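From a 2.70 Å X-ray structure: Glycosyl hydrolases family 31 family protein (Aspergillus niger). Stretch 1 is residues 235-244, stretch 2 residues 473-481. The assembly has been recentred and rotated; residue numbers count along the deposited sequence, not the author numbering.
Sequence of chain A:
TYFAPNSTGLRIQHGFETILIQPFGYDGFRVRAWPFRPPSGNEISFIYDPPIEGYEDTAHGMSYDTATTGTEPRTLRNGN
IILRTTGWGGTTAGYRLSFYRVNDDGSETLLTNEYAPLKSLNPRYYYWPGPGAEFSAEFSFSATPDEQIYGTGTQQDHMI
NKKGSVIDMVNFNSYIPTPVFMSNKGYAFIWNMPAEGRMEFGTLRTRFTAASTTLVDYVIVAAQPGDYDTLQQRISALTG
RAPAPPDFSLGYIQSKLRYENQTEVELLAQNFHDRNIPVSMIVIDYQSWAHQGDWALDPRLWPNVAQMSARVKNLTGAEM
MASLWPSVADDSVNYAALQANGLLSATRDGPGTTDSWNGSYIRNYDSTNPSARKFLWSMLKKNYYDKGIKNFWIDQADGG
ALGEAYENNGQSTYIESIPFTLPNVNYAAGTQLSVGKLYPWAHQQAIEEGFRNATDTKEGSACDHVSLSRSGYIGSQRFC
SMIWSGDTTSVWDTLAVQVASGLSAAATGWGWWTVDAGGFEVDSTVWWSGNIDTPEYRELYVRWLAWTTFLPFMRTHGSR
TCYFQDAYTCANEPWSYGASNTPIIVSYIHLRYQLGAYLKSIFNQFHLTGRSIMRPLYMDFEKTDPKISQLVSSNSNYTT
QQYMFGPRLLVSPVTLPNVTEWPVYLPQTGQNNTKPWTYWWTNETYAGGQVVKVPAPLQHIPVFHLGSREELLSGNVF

Stretch 1, residues 235-244: ISALTGRAPA
Stretch 2 473-481: YIGSQRFCS

Two glycines, one in each stretch, let the chains close up: Thr239 CA and Gly475 CA lie 4.4 Å apart, and a CB on either Gly475 or Gly240 would point toward the other stretch. An ideal CB on Gly475 would sit 2.4 Å from Thr239 O, a clash; one on Gly240 would come within 3.1 Å of Arg478 CB and would jam against the carbonyl oxygen of Thr239.

The backbones suit this closeness. Stretch 1 enters as the last turn of a helix, 235-239, with Thr239 N bonded to Ile235 O (2.9 Å) and Gly240 N to Ser236 O (2.8 Å). Gly240 then leaves helical geometry at phi/psi 142/134, and residues 241-244 continue in extended conformations. Stretch 2 makes a type II turn from Tyr473 to Ser476, closed by Ser476 N to Tyr473 O at 3.2 Å; Gly475 (75/18) supplies the positive phi favoured at its third position. A 3-10 segment, 476-478, follows. The register advances in the same sense along both chains, from Thr239-Gly475 to Ala242-Arg478 (CA-CA 4.6 Å).

Gln477 is the polar clamp. Its side chain (chi1 p, chi2 m, chi3 4°) starts sideways but ends nearer stretch 1, where its amide nitrogen can donate twice: NE2 to Gly240 O at 2.8 Å and NE2 to Thr239 OG1 at 2.9 Å. Thr239, chi1 p, suits its place because its hydroxyl accepts from Gln477 while donating from OG1 to Ile235 O (2.9 Å), and its methyl CG2 packs 3.6 Å from Ile474 CG2. Ile474 (chi1 m, chi2 t) directs its end away.

Thr239 O, at the helix end, receives a weak hydrogen bond from Arg478 NH2 at 2.7 Å, with an N-H...O angle of 127°, and a CA-H...O contact from Gly475 CA at 3.2 Å. The Arg478 side chain (p, t, p, chi4 179°) is steadied within its own stretch by NE donating to Gly475 O at 3.0 Å.

Beyond Gly240, Arg241 points its CB away; its chi angles (m, m, t, 73°) bring NE to Ser236 OG at 2.8 Å, Ser236 having chi1 p. A water bridges the backbones, donating to Arg241 O (2.9 Å) and Arg478 O (2.7 Å). Ala242 CA lies 3.2 Å from Gln477 O in another CA-H...O contact, and its CB, set sideways, is 3.3 Å from the same Gln477 O. Pro243, C-gamma endo, points toward stretch 2: CD lies 3.5 Å from Gln477 O, and apolar CG meets Cys480 SG (chi1 m) at 4.2 Å.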

# COMPACT_ATOMS: atom_id res chain seq x y z
N ILE A 235 10.96 -29.04 22.26
CA ILE A 235 9.94 -28.43 21.40
C ILE A 235 8.56 -28.59 22.02
O ILE A 235 7.77 -27.65 22.07
CB ILE A 235 10.00 -29.02 19.98
CG1 ILE A 235 11.31 -28.64 19.29
CG2 ILE A 235 8.81 -28.56 19.16
CD1 ILE A 235 11.56 -29.38 18.00
N SER A 236 8.26 -29.80 22.50
CA SER A 236 6.96 -30.06 23.11
C SER A 236 6.79 -29.28 24.41
O SER A 236 5.68 -28.85 24.73
CB SER A 236 6.78 -31.55 23.36
OG SER A 236 7.82 -32.07 24.17
N ALA A 237 7.87 -29.10 25.17
CA ALA A 237 7.80 -28.27 26.37
C ALA A 237 7.57 -26.80 26.04
O ALA A 237 7.06 -26.06 26.88
CB ALA A 237 9.07 -28.42 27.20
N LEU A 238 7.93 -26.37 24.83
CA LEU A 238 7.71 -24.99 24.42
C LEU A 238 6.33 -24.78 23.81
O LEU A 238 5.69 -23.76 24.09
CB LEU A 238 8.78 -24.57 23.41
CG LEU A 238 10.17 -24.25 23.97
CD1 LEU A 238 11.20 -24.27 22.86
CD2 LEU A 238 10.16 -22.91 24.69
N THR A 239 5.86 -25.72 23.00
CA THR A 239 4.66 -25.51 22.20
C THR A 239 3.48 -26.39 22.60
O THR A 239 2.36 -26.13 22.15
CB THR A 239 4.98 -25.74 20.72
OG1 THR A 239 5.35 -27.10 20.51
CG2 THR A 239 6.12 -24.84 20.29
N GLY A 240 3.70 -27.42 23.42
CA GLY A 240 2.58 -28.23 23.86
C GLY A 240 2.87 -29.72 23.96
O GLY A 240 3.46 -30.32 23.06
N ARG A 241 2.45 -30.31 25.07
CA ARG A 241 2.54 -31.75 25.29
C ARG A 241 1.19 -32.38 24.96
O ARG A 241 0.16 -31.98 25.51
CB ARG A 241 2.94 -32.07 26.73
CG ARG A 241 4.40 -31.77 27.05
CD ARG A 241 5.32 -32.88 26.57
NE ARG A 241 6.72 -32.52 26.71
CZ ARG A 241 7.36 -32.46 27.87
NH1 ARG A 241 6.72 -32.73 29.00
NH2 ARG A 241 8.64 -32.12 27.91
N ALA A 242 1.20 -33.37 24.07
CA ALA A 242 -0.05 -33.96 23.61
C ALA A 242 -0.77 -34.66 24.76
O ALA A 242 -0.14 -35.15 25.70
CB ALA A 242 0.22 -34.96 22.49
N PRO A 243 -2.09 -34.73 24.70
CA PRO A 243 -2.86 -35.47 25.71
C PRO A 243 -2.85 -36.96 25.40
O PRO A 243 -2.32 -37.41 24.39
CB PRO A 243 -4.26 -34.87 25.57
CG PRO A 243 -4.34 -34.46 24.14
CD PRO A 243 -2.96 -34.00 23.77
N ALA A 244 -3.46 -37.73 26.30
CA ALA A 244 -3.54 -39.14 25.94
C ALA A 244 -4.83 -39.40 25.16
O ALA A 244 -5.90 -38.92 25.55
CB ALA A 244 -3.50 -40.02 27.18
N TYR A 473 -0.97 -25.72 13.13
CA TYR A 473 0.18 -24.83 13.18
C TYR A 473 1.05 -25.22 14.37
O TYR A 473 1.02 -26.36 14.83
CB TYR A 473 -0.28 -23.36 13.22
CG TYR A 473 0.77 -22.39 12.73
CD1 TYR A 473 1.37 -22.57 11.49
CD2 TYR A 473 1.16 -21.31 13.49
CE1 TYR A 473 2.33 -21.69 11.02
CE2 TYR A 473 2.11 -20.42 13.04
CZ TYR A 473 2.69 -20.62 11.80
OH TYR A 473 3.65 -19.74 11.34
N ILE A 474 1.84 -24.25 14.86
CA ILE A 474 2.76 -24.50 15.96
C ILE A 474 2.00 -24.95 17.19
O ILE A 474 1.04 -24.29 17.63
CB ILE A 474 3.59 -23.23 16.24
CG1 ILE A 474 4.34 -22.79 14.98
CG2 ILE A 474 4.56 -23.47 17.38
CD1 ILE A 474 5.00 -21.44 15.10
N GLY A 475 2.41 -26.08 17.76
CA GLY A 475 1.81 -26.57 18.98
C GLY A 475 0.43 -27.18 18.82
O GLY A 475 -0.29 -27.32 19.80
N SER A 476 0.05 -27.55 17.59
CA SER A 476 -1.25 -28.17 17.38
C SER A 476 -1.40 -29.50 18.11
O SER A 476 -2.52 -29.97 18.30
CB SER A 476 -1.51 -28.37 15.88
OG SER A 476 -1.90 -27.16 15.25
N GLN A 477 -0.29 -30.11 18.53
CA GLN A 477 -0.35 -31.38 19.23
C GLN A 477 -1.00 -31.27 20.60
O GLN A 477 -1.30 -32.30 21.21
CB GLN A 477 1.04 -31.99 19.36
CG GLN A 477 1.97 -31.25 20.31
CD GLN A 477 2.72 -30.12 19.63
OE1 GLN A 477 2.50 -29.83 18.46
NE2 GLN A 477 3.62 -29.48 20.37
N ARG A 478 -1.23 -30.05 21.09
CA ARG A 478 -1.84 -29.87 22.40
C ARG A 478 -3.33 -30.21 22.42
O ARG A 478 -3.91 -30.27 23.50
CB ARG A 478 -1.65 -28.43 22.87
CG ARG A 478 -2.55 -27.43 22.15
CD ARG A 478 -2.28 -26.01 22.59
NE ARG A 478 -0.97 -25.55 22.14
CZ ARG A 478 -0.48 -24.33 22.37
NH1 ARG A 478 -1.20 -23.44 23.04
NH2 ARG A 478 0.72 -24.00 21.92
N PHE A 479 -3.94 -30.44 21.26
CA PHE A 479 -5.37 -30.66 21.16
C PHE A 479 -5.69 -32.15 21.02
O PHE A 479 -4.87 -32.93 20.53
CB PHE A 479 -5.96 -29.91 19.97
CG PHE A 479 -5.68 -28.44 19.97
CD1 PHE A 479 -6.20 -27.62 20.96
CD2 PHE A 479 -4.92 -27.87 18.97
CE1 PHE A 479 -5.95 -26.26 20.96
CE2 PHE A 479 -4.66 -26.51 18.96
CZ PHE A 479 -5.18 -25.70 19.96
N CYS A 480 -6.89 -32.53 21.45
CA CYS A 480 -7.44 -33.84 21.14
C CYS A 480 -7.77 -33.89 19.65
O CYS A 480 -8.94 -34.03 19.28
CB CYS A 480 -8.70 -34.13 21.97
SG CYS A 480 -8.48 -34.11 23.77
N SER A 481 -6.75 -33.79 18.80
CA SER A 481 -6.96 -33.60 17.37
C SER A 481 -5.87 -34.32 16.60
O SER A 481 -4.70 -34.25 16.96
CB SER A 481 -6.97 -32.11 17.01
OG SER A 481 -7.26 -31.91 15.64
O HOH W 1 -2.38 -30.52 25.66